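Local coordinates for protein putative phosphosugar isomerase (Clostridium difficile, PDB 3G68) that probably binds a phosphorylated sugar through its two SIS domains and may act as an isomerase related to glucosamine-6-phosphate synthase, at residues 144-155 with 308-319. Residues are numbered along the deposited sequence; the frame is centred on the assembly and turned at random.
Sequences TKGYYCTKLNLM and YYQTFNFIVPIQ
K151 and T311 meet tip to tip: NZ of K151 donates to T311 OG1 at 2.6 Å and also to the backbone O of T311, which it reaches from above the carbonyl plane at 3.1 Å. The lysine chain bends at chi3 (-71°), with CE over one face of the Y147 ring, toward its rim. D222, outside both segments, is salt-bridged to K151 and hydrogen-bonded to both Y147 OH and T311 OG1, so the buried ammonium probably has its charge balanced.

Y148 keeps its CG beside the backbone N (chi1 -71°) and carries its ring across to residues 311-319, where OH donates to Q319 OE1 at 2.7 Å, with ring and amide planes 73° apart. V316 CG2 packs 3.4 Å from that same Y148 OH. F312 turns a ring edge to helix 145-165, meeting the backbone O of Y148 in plane, while T311 CG2 covers one ring face. Toward the Y308 end, SE of selenomethionine M155 makes Met-aromatic contacts at the edges of F312 (SE to F312 CZ 3.6 Å) and Y309.

The buried contact joins helices 145-165 and 316-324, each following the last strand of a five-stranded parallel sheet; helix 4-20 touches F312, 43-59 T311, 170-184 Y309 and 187-200 V316.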
loop_
_atom_site.group_PDB
_atom_site.type_symbol
_atom_site.label_atom_id
_atom_site.label_comp_id
_atom_site.label_asym_id
_atom_site.label_seq_id
_atom_site.Cartn_x
_atom_site.Cartn_y
_atom_site.Cartn_z
ATOM N N THR B 144 36.629 -24.237 -25.207
ATOM C CA THR B 144 36.050 -24.229 -23.852
ATOM C C THR B 144 34.551 -24.384 -23.970
ATOM O O THR B 144 33.984 -25.393 -23.560
ATOM C CB THR B 144 36.458 -22.940 -23.097
ATOM O OG1 THR B 144 36.133 -21.794 -23.871
ATOM C CG2 THR B 144 38.013 -22.918 -22.821
ATOM N N LYS B 145 33.908 -23.377 -24.531
ATOM C CA LYS B 145 32.465 -23.404 -24.811
ATOM C C LYS B 145 32.004 -24.726 -25.426
ATOM O O LYS B 145 31.022 -25.326 -25.001
ATOM C CB LYS B 145 32.144 -22.254 -25.798
ATOM C CG LYS B 145 30.736 -22.229 -26.327
ATOM C CD LYS B 145 30.513 -21.009 -27.229
ATOM C CE LYS B 145 31.267 -21.090 -28.565
ATOM N NZ LYS B 145 30.709 -20.075 -29.568
ATOM N N GLY B 146 32.698 -25.154 -26.471
ATOM C CA GLY B 146 32.352 -26.394 -27.175
ATOM C C GLY B 146 32.421 -27.654 -26.331
ATOM O O GLY B 146 31.602 -28.559 -26.502
ATOM N N TYR B 147 33.366 -27.683 -25.398
ATOM C CA TYR B 147 33.505 -28.795 -24.465
ATOM C C TYR B 147 32.243 -28.875 -23.588
ATOM O O TYR B 147 31.614 -29.925 -23.544
ATOM C CB TYR B 147 34.795 -28.646 -23.624
ATOM C CG TYR B 147 34.999 -29.732 -22.576
ATOM C CD1 TYR B 147 35.079 -31.077 -22.941
ATOM C CD2 TYR B 147 35.087 -29.423 -21.216
ATOM C CE1 TYR B 147 35.261 -32.062 -21.993
ATOM C CE2 TYR B 147 35.253 -30.428 -20.257
ATOM C CZ TYR B 147 35.353 -31.737 -20.663
ATOM O OH TYR B 147 35.556 -32.750 -19.749
ATOM N N TYR B 148 31.898 -27.780 -22.887
ATOM C CA TYR B 148 30.686 -27.699 -22.051
ATOM C C TYR B 148 29.400 -28.033 -22.833
ATOM O O TYR B 148 28.569 -28.814 -22.378
ATOM C CB TYR B 148 30.535 -26.328 -21.419
ATOM C CG TYR B 148 31.551 -26.064 -20.336
ATOM C CD1 TYR B 148 31.502 -26.756 -19.117
ATOM C CD2 TYR B 148 32.540 -25.111 -20.508
ATOM C CE1 TYR B 148 32.442 -26.514 -18.111
ATOM C CE2 TYR B 148 33.468 -24.851 -19.501
ATOM C CZ TYR B 148 33.415 -25.559 -18.319
ATOM O OH TYR B 148 34.322 -25.330 -17.322
ATOM N N CYS B 149 29.242 -27.441 -24.017
ATOM C CA CYS B 149 28.036 -27.674 -24.785
ATOM C C CYS B 149 27.960 -29.112 -25.327
ATOM O O CYS B 149 26.860 -29.608 -25.507
ATOM C CB CYS B 149 27.895 -26.651 -25.912
ATOM S SG CYS B 149 27.650 -24.958 -25.388
ATOM N N THR B 150 29.098 -29.788 -25.548
ATOM C CA THR B 150 29.109 -31.189 -26.034
ATOM C C THR B 150 28.739 -32.133 -24.863
ATOM O O THR B 150 27.917 -33.058 -25.009
ATOM C CB THR B 150 30.478 -31.548 -26.692
ATOM O OG1 THR B 150 30.670 -30.712 -27.859
ATOM C CG2 THR B 150 30.562 -33.035 -27.082
ATOM N N LYS B 151 29.316 -31.893 -23.681
ATOM C CA LYS B 151 28.917 -32.641 -22.492
ATOM C C LYS B 151 27.400 -32.489 -22.235
ATOM O O LYS B 151 26.720 -33.467 -21.977
ATOM C CB LYS B 151 29.672 -32.185 -21.262
ATOM C CG LYS B 151 31.165 -32.502 -21.286
ATOM C CD LYS B 151 31.787 -32.194 -19.921
ATOM C CE LYS B 151 31.877 -30.671 -19.613
ATOM N NZ LYS B 151 32.613 -30.409 -18.363
ATOM N N LEU B 152 26.888 -31.260 -22.317
ATOM C CA LEU B 152 25.454 -31.021 -22.130
ATOM C C LEU B 152 24.645 -31.807 -23.155
ATOM O O LEU B 152 23.675 -32.464 -22.807
ATOM C CB LEU B 152 25.114 -29.536 -22.275
ATOM C CG LEU B 152 23.653 -29.105 -22.125
ATOM C CD1 LEU B 152 23.016 -29.567 -20.812
ATOM C CD2 LEU B 152 23.600 -27.569 -22.195
ATOM N N ASN B 153 25.061 -31.742 -24.409
ATOM C CA ASN B 153 24.368 -32.432 -25.523
ATOM C C ASN B 153 24.262 -33.944 -25.299
ATOM O O ASN B 153 23.213 -34.555 -25.552
ATOM C CB ASN B 153 25.071 -32.137 -26.866
ATOM C CG ASN B 153 24.097 -31.703 -27.950
ATOM O OD1 ASN B 153 23.237 -30.845 -27.711
ATOM N ND2 ASN B 153 24.233 -32.266 -29.144
ATOM N N LEU B 154 25.352 -34.531 -24.806
ATOM C CA LEU B 154 25.402 -35.941 -24.411
ATOM C C LEU B 154 24.453 -36.258 -23.237
ATOM O O LEU B 154 23.812 -37.303 -23.221
ATOM C CB LEU B 154 26.814 -36.355 -24.041
ATOM C CG LEU B 154 27.794 -36.526 -25.206
ATOM C CD1 LEU B 154 29.231 -36.499 -24.699
ATOM C CD2 LEU B 154 27.485 -37.826 -25.949
HETATM N N MSE B 155 24.388 -35.372 -22.249
HETATM C CA MSE B 155 23.491 -35.569 -21.146
HETATM C C MSE B 155 22.033 -35.492 -21.622
HETATM O O MSE B 155 21.217 -36.271 -21.169
HETATM C CB MSE B 155 23.738 -34.547 -20.032
HETATM C CG MSE B 155 25.035 -34.784 -19.294
HETATM SE SE MSE B 155 25.204 -33.468 -17.885
HETATM C CE MSE B 155 26.640 -34.249 -16.842
ATOM N N TYR B 308 27.500 -35.318 -10.873
ATOM C CA TYR B 308 27.436 -35.231 -12.307
ATOM C C TYR B 308 27.394 -33.779 -12.773
ATOM O O TYR B 308 28.162 -33.395 -13.650
ATOM C CB TYR B 308 26.214 -35.963 -12.835
ATOM C CG TYR B 308 26.090 -37.384 -12.323
ATOM C CD1 TYR B 308 27.022 -38.348 -12.690
ATOM C CD2 TYR B 308 25.024 -37.765 -11.487
ATOM C CE1 TYR B 308 26.926 -39.650 -12.232
ATOM C CE2 TYR B 308 24.924 -39.077 -11.014
ATOM C CZ TYR B 308 25.872 -40.019 -11.408
ATOM O OH TYR B 308 25.794 -41.327 -10.973
ATOM N N TYR B 309 26.537 -32.968 -12.171
ATOM C CA TYR B 309 26.350 -31.582 -12.672
ATOM C C TYR B 309 27.434 -30.579 -12.287
ATOM O O TYR B 309 27.540 -29.500 -12.902
ATOM C CB TYR B 309 24.920 -31.051 -12.371
ATOM C CG TYR B 309 23.831 -31.994 -12.868
ATOM C CD1 TYR B 309 23.906 -32.586 -14.128
ATOM C CD2 TYR B 309 22.727 -32.305 -12.064
ATOM C CE1 TYR B 309 22.908 -33.476 -14.574
ATOM C CE2 TYR B 309 21.740 -33.148 -12.512
ATOM C CZ TYR B 309 21.836 -33.743 -13.755
ATOM O OH TYR B 309 20.863 -34.607 -14.193
ATOM N N GLN B 310 28.263 -30.944 -11.320
ATOM C CA GLN B 310 29.446 -30.138 -10.958
ATOM C C GLN B 310 30.370 -29.963 -12.148
ATOM O O GLN B 310 31.214 -29.061 -12.138
ATOM C CB GLN B 310 30.215 -30.773 -9.786
ATOM C CG GLN B 310 30.847 -32.138 -10.122
ATOM C CD GLN B 310 31.608 -32.766 -8.955
ATOM O OE1 GLN B 310 32.050 -32.094 -8.032
ATOM N NE2 GLN B 310 31.748 -34.069 -9.004
ATOM N N THR B 311 30.251 -30.830 -13.152
ATOM C CA THR B 311 31.049 -30.731 -14.366
ATOM C C THR B 311 30.880 -29.361 -15.061
ATOM O O THR B 311 31.739 -28.926 -15.782
ATOM C CB THR B 311 30.754 -31.890 -15.365
ATOM O OG1 THR B 311 31.765 -31.915 -16.388
ATOM C CG2 THR B 311 29.364 -31.734 -15.998
ATOM N N PHE B 312 29.765 -28.686 -14.852
ATOM C CA PHE B 312 29.562 -27.368 -15.478
ATOM C C PHE B 312 30.221 -26.208 -14.779
ATOM O O PHE B 312 30.052 -25.074 -15.219
ATOM C CB PHE B 312 28.071 -27.107 -15.692
ATOM C CG PHE B 312 27.470 -28.100 -16.586
ATOM C CD1 PHE B 312 27.908 -28.190 -17.913
ATOM C CD2 PHE B 312 26.538 -29.025 -16.116
ATOM C CE1 PHE B 312 27.378 -29.179 -18.760
ATOM C CE2 PHE B 312 26.010 -29.988 -16.970
ATOM C CZ PHE B 312 26.434 -30.058 -18.289
ATOM N N ASN B 313 30.914 -26.475 -13.669
ATOM C CA ASN B 313 31.637 -25.438 -12.963
ATOM C C ASN B 313 33.083 -25.726 -12.605
ATOM O O ASN B 313 33.853 -24.789 -12.520
ATOM C CB ASN B 313 30.964 -25.162 -11.613
ATOM C CG ASN B 313 29.506 -24.717 -11.718
ATOM O OD1 ASN B 313 28.766 -24.917 -10.766
ATOM N ND2 ASN B 313 29.101 -24.094 -12.832
ATOM N N PHE B 314 33.460 -26.989 -12.381
ATOM C CA PHE B 314 34.745 -27.264 -11.704
ATOM C C PHE B 314 36.025 -26.761 -12.356
ATOM O O PHE B 314 36.901 -26.232 -11.658
ATOM C CB PHE B 314 34.926 -28.746 -11.342
ATOM C CG PHE B 314 35.260 -28.945 -9.910
ATOM C CD1 PHE B 314 36.441 -28.453 -9.384
ATOM C CD2 PHE B 314 34.346 -29.577 -9.059
ATOM C CE1 PHE B 314 36.736 -28.625 -8.013
ATOM C CE2 PHE B 314 34.610 -29.717 -7.723
ATOM C CZ PHE B 314 35.804 -29.230 -7.195
ATOM N N ILE B 315 36.144 -26.906 -13.671
ATOM C CA ILE B 315 37.377 -26.531 -14.344
ATOM C C ILE B 315 37.394 -25.113 -14.924
ATOM O O ILE B 315 38.381 -24.716 -15.543
ATOM C CB ILE B 315 37.860 -27.584 -15.378
ATOM C CG1 ILE B 315 36.935 -27.724 -16.570
ATOM C CG2 ILE B 315 38.052 -28.947 -14.725
ATOM C CD1 ILE B 315 37.602 -28.552 -17.692
ATOM N N VAL B 316 36.326 -24.342 -14.700
ATOM C CA VAL B 316 36.300 -22.912 -15.111
ATOM C C VAL B 316 37.606 -22.186 -14.727
ATOM O O VAL B 316 38.194 -21.515 -15.579
ATOM C CB VAL B 316 35.036 -22.175 -14.575
ATOM C CG1 VAL B 316 35.119 -20.655 -14.751
ATOM C CG2 VAL B 316 33.834 -22.679 -15.291
ATOM N N PRO B 317 38.051 -22.294 -13.454
ATOM C CA PRO B 317 39.319 -21.645 -13.062
ATOM C C PRO B 317 40.536 -22.028 -13.875
ATOM O O PRO B 317 41.374 -21.178 -14.162
ATOM C CB PRO B 317 39.494 -22.049 -11.594
ATOM C CG PRO B 317 38.435 -23.034 -11.328
ATOM C CD PRO B 317 37.360 -22.837 -12.269
ATOM N N ILE B 318 40.622 -23.302 -14.258
ATOM C CA ILE B 318 41.763 -23.796 -14.993
ATOM C C ILE B 318 41.684 -23.270 -16.429
ATOM O O ILE B 318 42.688 -22.817 -16.959
ATOM C CB ILE B 318 41.873 -25.355 -14.998
ATOM C CG1 ILE B 318 41.948 -25.903 -13.573
ATOM C CG2 ILE B 318 43.131 -25.763 -15.752
ATOM C CD1 ILE B 318 43.111 -25.389 -12.821
ATOM N N GLN B 319 40.509 -23.324 -17.051
ATOM C CA GLN B 319 40.343 -22.719 -18.380
ATOM C C GLN B 319 40.629 -21.249 -18.359
ATOM O O GLN B 319 41.168 -20.721 -19.337
ATOM C CB GLN B 319 38.930 -22.953 -18.910
ATOM C CG GLN B 319 38.640 -24.397 -19.235
ATOM C CD GLN B 319 37.168 -24.679 -19.263
ATOM O OE1 GLN B 319 36.387 -24.070 -18.511
ATOM N NE2 GLN B 319 36.757 -25.608 -20.133
#